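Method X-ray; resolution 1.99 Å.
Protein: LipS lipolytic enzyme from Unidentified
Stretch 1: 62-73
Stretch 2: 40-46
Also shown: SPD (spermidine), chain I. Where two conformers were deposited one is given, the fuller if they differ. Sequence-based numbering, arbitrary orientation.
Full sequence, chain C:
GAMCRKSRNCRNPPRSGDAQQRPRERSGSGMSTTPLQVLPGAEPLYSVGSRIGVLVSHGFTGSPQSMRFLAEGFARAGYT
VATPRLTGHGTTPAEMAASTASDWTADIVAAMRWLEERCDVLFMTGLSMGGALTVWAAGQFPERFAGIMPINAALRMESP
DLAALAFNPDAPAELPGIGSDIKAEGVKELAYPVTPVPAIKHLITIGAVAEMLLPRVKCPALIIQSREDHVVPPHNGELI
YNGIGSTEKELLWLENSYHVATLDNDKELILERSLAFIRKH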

ATOM      1  N   GLY C  62       0.321   3.306  18.730  1.00 22.08           N
ATOM      2  CA  GLY C  62      -0.530   3.538  19.908  1.00 19.07           C
ATOM      3  C   GLY C  62      -0.779   2.277  20.666  1.00 18.11           C
ATOM      4  O   GLY C  62      -0.019   1.315  20.623  1.00 17.11           O
ATOM      5  N   SER C  63      -1.840   2.299  21.477  1.00 18.38           N
ATOM      6  CA  SER C  63      -2.114   1.137  22.348  1.00 17.75           C
ATOM      7  C   SER C  63      -3.590   1.222  22.805  1.00 16.01           C
ATOM      8  O   SER C  63      -4.220   2.246  22.553  1.00 17.38           O
ATOM      9  CB  SER C  63      -1.250   1.174  23.639  1.00 18.81           C
ATOM     10  OG  SER C  63      -1.806   2.179  24.536  1.00 20.42           O
ATOM     11  N   PRO C  64      -4.123   0.155  23.434  1.00 16.40           N
ATOM     12  CA  PRO C  64      -5.558   0.262  23.860  1.00 18.59           C
ATOM     13  C   PRO C  64      -5.880   1.448  24.755  1.00 20.27           C
ATOM     14  O   PRO C  64      -7.053   1.877  24.843  1.00 21.09           O
ATOM     15  CB  PRO C  64      -5.759  -0.967  24.695  1.00 17.06           C
ATOM     16  CG  PRO C  64      -4.784  -2.029  24.030  1.00 17.42           C
ATOM     17  CD  PRO C  64      -3.548  -1.152  23.779  1.00 14.13           C
ATOM     18  N   GLN C  65      -4.867   2.037  25.408  1.00 22.31           N
ATOM     19  CA  GLN C  65      -5.202   3.144  26.274  1.00 22.43           C
ATOM     20  C   GLN C  65      -5.882   4.254  25.525  1.00 21.93           C
ATOM     21  O   GLN C  65      -6.703   5.000  26.100  1.00 20.76           O
ATOM     22  CB  GLN C  65      -3.979   3.676  27.053  1.00 26.09           C
ATOM     23  CG  GLN C  65      -3.334   4.849  26.417  1.00 30.92           C
ATOM     24  CD  GLN C  65      -3.862   6.142  26.865  1.00 31.05           C
ATOM     25  OE1 GLN C  65      -4.415   6.276  27.943  1.00 37.68           O
ATOM     26  NE2 GLN C  65      -3.680   7.119  26.055  1.00 28.63           N
ATOM     27  N   SER C  66      -5.585   4.435  24.228  1.00 19.59           N
ATOM     28  CA  SER C  66      -6.210   5.596  23.595  1.00 17.52           C
ATOM     29  C   SER C  66      -7.693   5.313  23.319  1.00 18.61           C
ATOM     30  O   SER C  66      -8.447   6.287  23.018  1.00 20.23           O
ATOM     31  CB  SER C  66      -5.552   6.044  22.296  1.00 18.49           C
ATOM     32  OG  SER C  66      -5.456   4.968  21.411  1.00 17.69           O
ATOM     33  N   MET C  67      -8.080   4.026  23.385  1.00 19.16           N
ATOM     34  CA  MET C  67      -9.450   3.584  23.066  1.00 20.43           C
ATOM     35  C   MET C  67     -10.223   3.217  24.386  1.00 23.08           C
ATOM     36  O   MET C  67     -11.396   2.810  24.327  1.00 20.43           O
ATOM     37  CB  MET C  67      -9.429   2.334  22.177  1.00 20.44           C
ATOM     38  CG  MET C  67      -8.486   2.386  20.930  1.00 17.21           C
ATOM     39  SD  MET C  67      -8.932   3.809  19.936  1.00 21.54           S
ATOM     40  CE  MET C  67     -10.512   3.587  19.194  1.00 17.07           C
ATOM     41  N   ARG C  68      -9.562   3.303  25.554  1.00 25.25           N
ATOM     42  CA  ARG C  68     -10.132   2.805  26.821  1.00 25.14           C
ATOM     43  C   ARG C  68     -11.468   3.480  27.244  1.00 25.54           C
ATOM     44  O   ARG C  68     -12.453   2.793  27.551  1.00 25.92           O
ATOM     45  CB  ARG C  68      -9.068   2.894  27.934  1.00 26.46           C
ATOM     46  CG  ARG C  68      -9.337   1.897  29.097  1.00 33.14           C
ATOM     47  CD  ARG C  68      -8.114   1.692  30.058  1.00 37.82           C
ATOM     48  NE  ARG C  68      -7.405   0.453  29.665  1.00 45.33           N
ATOM     49  CZ  ARG C  68      -7.972  -0.769  29.642  1.00 51.18           C
ATOM     50  NH1 ARG C  68      -9.259  -0.918  29.998  1.00 54.07           N
ATOM     51  NH2 ARG C  68      -7.278  -1.857  29.296  1.00 50.50           N
ATOM     52  N   PHE C  69     -11.533   4.793  27.186  1.00 26.41           N
ATOM     53  CA  PHE C  69     -12.776   5.555  27.421  1.00 28.41           C
ATOM     54  C   PHE C  69     -13.966   5.026  26.576  1.00 30.44           C
ATOM     55  O   PHE C  69     -15.119   4.917  27.082  1.00 29.43           O
ATOM     56  CB  PHE C  69     -12.596   7.065  27.249  1.00 26.44           C
ATOM     57  CG  PHE C  69     -13.886   7.879  27.426  1.00 32.40           C
ATOM     58  CD1 PHE C  69     -14.317   8.316  28.712  1.00 34.55           C
ATOM     59  CD2 PHE C  69     -14.679   8.213  26.329  1.00 31.51           C
ATOM     60  CE1 PHE C  69     -15.563   9.056  28.876  1.00 32.13           C
ATOM     61  CE2 PHE C  69     -15.900   8.915  26.473  1.00 34.10           C
ATOM     62  CZ  PHE C  69     -16.333   9.374  27.778  1.00 33.44           C
ATOM     63  N   LEU C  70     -13.717   4.689  25.304  1.00 28.55           N
ATOM     64  CA  LEU C  70     -14.763   4.282  24.444  1.00 26.71           C
ATOM     65  C   LEU C  70     -15.167   2.889  24.761  1.00 26.49           C
ATOM     66  O   LEU C  70     -16.362   2.565  24.779  1.00 26.02           O
ATOM     67  CB  LEU C  70     -14.258   4.346  22.991  1.00 26.11           C
ATOM     68  CG  LEU C  70     -15.193   4.451  21.828  1.00 28.45           C
ATOM     69  CD1 LEU C  70     -16.305   5.460  22.102  1.00 30.30           C
ATOM     70  CD2 LEU C  70     -14.371   4.871  20.545  1.00 24.03           C
ATOM     71  N   ALA C  71     -14.151   2.051  24.951  1.00 23.95           N
ATOM     72  CA  ALA C  71     -14.341   0.659  25.152  1.00 23.66           C
ATOM     73  C   ALA C  71     -15.093   0.428  26.458  1.00 24.41           C
ATOM     74  O   ALA C  71     -15.946  -0.459  26.501  1.00 23.88           O
ATOM     75  CB  ALA C  71     -12.985  -0.051  25.274  1.00 21.87           C
ATOM     76  N   GLU C  72     -14.693   1.125  27.528  1.00 23.86           N
ATOM     77  CA  GLU C  72     -15.401   0.987  28.830  1.00 27.25           C
ATOM     78  C   GLU C  72     -16.862   1.424  28.696  1.00 25.80           C
ATOM     79  O   GLU C  72     -17.740   0.774  29.255  1.00 26.22           O
ATOM     80  CB  GLU C  72     -14.874   1.955  29.886  1.00 28.15           C
ATOM     81  CG  GLU C  72     -13.429   2.093  29.991  1.00 35.83           C
ATOM     82  CD  GLU C  72     -12.874   1.207  31.046  1.00 46.19           C
ATOM     83  OE1 GLU C  72     -13.377   0.053  31.093  1.00 51.34           O
ATOM     84  OE2 GLU C  72     -11.936   1.660  31.770  1.00 43.93           O
ATOM     85  N   GLY C  73     -17.088   2.576  28.054  1.00 24.55           N
ATOM     86  CA  GLY C  73     -18.432   2.948  27.674  1.00 25.04           C
ATOM     87  C   GLY C  73     -19.288   1.852  27.053  1.00 25.95           C
ATOM     88  O   GLY C  73     -20.414   1.671  27.497  1.00 27.00           O
TER
HETATM   89  N1  SPD I 301      -1.568  12.553  17.177  1.00 32.74           N
HETATM   90  C2  SPD I 301      -1.062  11.329  17.675  1.00 30.44           C
HETATM   91  C3  SPD I 301      -1.755  10.112  16.960  1.00 38.12           C
HETATM   92  C4  SPD I 301      -1.745   8.907  17.886  1.00 39.07           C
HETATM   93  C5  SPD I 301      -0.498   8.033  17.706  1.00 45.52           C
HETATM   94  N6  SPD I 301      -0.943   6.658  17.867  1.00 49.21           N
HETATM   95  C7  SPD I 301      -2.331   6.368  18.114  1.00 45.92           C
HETATM   96  C8  SPD I 301      -3.232   6.421  16.866  1.00 48.65           C
HETATM   97  C9  SPD I 301      -2.597   6.962  15.576  1.00 45.43           C
HETATM   98  N10 SPD I 301      -3.475   7.967  15.003  1.00 41.07           N
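Stretch 2 40-46: PGAEPLY

Stretch 2 (residues 40-46) runs as a loop that turns at G41 and A42, extends from E43 and is a strand at L45 and Y46. It packs against S63 to Q65 and the helical residues R68, A71 and E72, burying 419 Å² in total, and the contacts advance broadly in the same order along both stretches. P40 makes no contact with stretch 1. The chain turns at G41, whose positive phi (98°) would jam a CB against the preceding carbonyl oxygen; its own carbonyl O lies 3.2 Å from CB of Q65. The closest approach of CA atoms is between A42 and Q65, 5.5 Å. The A42 CB packs 4.1 Å from CB of S63, while its carbonyl O, 3.4 Å from CD of P64, is buried without a polar partner.

The carbonyl O of E43 rests 3.3 Å from CB of P64 and accepts a hydrogen bond from NH2 of R68 (2.8 Å). The E43 side chain starts away from stretch 1 but curls back, placing OE2 over one face of the guanidinium, 3.0 Å from R68 NH2, a salt bridge of charge alone. Water 1 accepts from R68 NE and donates to O of G41 and O of E43. P44 O receives a weak hydrogen bond from R68 NH2 (3.3 Å). The CA-to-CB bond of L45 points toward stretch 1; its CD2 lies 3.3 Å from NH1 of R68, 3.4 Å from OE1 of E72 and 3.8 Å from CB of A71.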

ATOM      1  N   PRO C  40       2.656  -0.536  31.646  1.00 33.57           N
ATOM      2  CA  PRO C  40       1.501  -0.137  32.525  1.00 32.40           C
ATOM      3  C   PRO C  40       0.526   0.729  31.751  1.00 29.39           C
ATOM      4  O   PRO C  40       0.928   1.729  31.126  1.00 28.98           O
ATOM      5  CB  PRO C  40       2.185   0.700  33.649  1.00 32.38           C
ATOM      6  CG  PRO C  40       3.622   0.020  33.755  1.00 33.55           C
ATOM      7  CD  PRO C  40       3.984  -0.432  32.326  1.00 33.18           C
ATOM      8  N   GLY C  41      -0.738   0.361  31.724  1.00 28.24           N
ATOM      9  CA  GLY C  41      -1.738   1.223  31.004  1.00 27.12           C
ATOM     10  C   GLY C  41      -2.095   0.779  29.559  1.00 27.97           C
ATOM     11  O   GLY C  41      -3.053   1.314  28.945  1.00 26.88           O
ATOM     12  N   ALA C  42      -1.364  -0.234  29.052  1.00 27.94           N
ATOM     13  CA  ALA C  42      -1.426  -0.635  27.626  1.00 27.57           C
ATOM     14  C   ALA C  42      -2.060  -2.018  27.506  1.00 27.19           C
ATOM     15  O   ALA C  42      -1.988  -2.684  26.419  1.00 24.89           O
ATOM     16  CB  ALA C  42      -0.024  -0.678  27.033  1.00 26.54           C
ATOM     17  N   GLU C  43      -2.674  -2.452  28.602  0.50 26.22           N
ATOM     18  CA  GLU C  43      -3.347  -3.744  28.632  0.50 26.51           C
ATOM     19  C   GLU C  43      -4.603  -3.712  27.692  0.50 26.02           C
ATOM     20  O   GLU C  43      -5.234  -2.656  27.530  0.50 25.42           O
ATOM     21  CB  GLU C  43      -3.656  -4.204  30.103  0.50 26.85           C
ATOM     22  CG  GLU C  43      -4.857  -3.566  30.817  0.50 27.44           C
ATOM     23  CD  GLU C  43      -4.647  -2.103  31.294  0.50 30.27           C
ATOM     24  OE1 GLU C  43      -3.518  -1.531  31.220  0.50 27.58           O
ATOM     25  OE2 GLU C  43      -5.645  -1.526  31.741  0.50 26.39           O
ATOM     26  N   PRO C  44      -4.906  -4.845  27.035  1.00 25.56           N
ATOM     27  CA  PRO C  44      -6.110  -4.952  26.199  1.00 26.83           C
ATOM     28  C   PRO C  44      -7.312  -4.900  27.138  1.00 30.11           C
ATOM     29  O   PRO C  44      -7.136  -5.047  28.357  1.00 31.22           O
ATOM     30  CB  PRO C  44      -6.008  -6.351  25.598  1.00 25.80           C
ATOM     31  CG  PRO C  44      -5.024  -7.103  26.460  1.00 26.59           C
ATOM     32  CD  PRO C  44      -4.106  -6.091  27.047  1.00 25.17           C
ATOM     33  N   LEU C  45      -8.508  -4.707  26.598  1.00 29.97           N
ATOM     34  CA  LEU C  45      -9.743  -4.793  27.379  1.00 30.96           C
ATOM     35  C   LEU C  45     -10.691  -5.774  26.696  1.00 30.45           C
ATOM     36  O   LEU C  45     -10.975  -5.635  25.515  1.00 30.56           O
ATOM     37  CB  LEU C  45     -10.343  -3.386  27.507  1.00 32.20           C
ATOM     38  CG  LEU C  45     -11.857  -3.084  27.718  1.00 38.35           C
ATOM     39  CD1 LEU C  45     -12.727  -4.248  28.217  1.00 40.15           C
ATOM     40  CD2 LEU C  45     -12.098  -1.793  28.525  1.00 36.91           C
ATOM     41  N   TYR C  46     -11.084  -6.826  27.422  1.00 29.76           N
ATOM     42  CA  TYR C  46     -11.991  -7.868  26.989  1.00 29.71           C
ATOM     43  C   TYR C  46     -13.103  -7.824  28.061  1.00 30.82           C
ATOM     44  O   TYR C  46     -12.812  -7.681  29.272  1.00 31.15           O
ATOM     45  CB  TYR C  46     -11.297  -9.248  26.931  1.00 30.03           C
ATOM     46  CG  TYR C  46     -10.357  -9.319  25.773  1.00 34.11           C
ATOM     47  CD1 TYR C  46     -10.838  -9.570  24.452  1.00 33.18           C
ATOM     48  CD2 TYR C  46      -8.985  -9.084  25.948  1.00 32.97           C
ATOM     49  CE1 TYR C  46      -9.980  -9.564  23.354  1.00 32.66           C
ATOM     50  CE2 TYR C  46      -8.106  -9.077  24.834  1.00 37.08           C
ATOM     51  CZ  TYR C  46      -8.612  -9.303  23.551  1.00 36.41           C
ATOM     52  OH  TYR C  46      -7.740  -9.331  22.481  1.00 34.78           O
TER
HETATM   53  O   HOH W   1      -5.319   0.152  28.280  1.00 28.12           O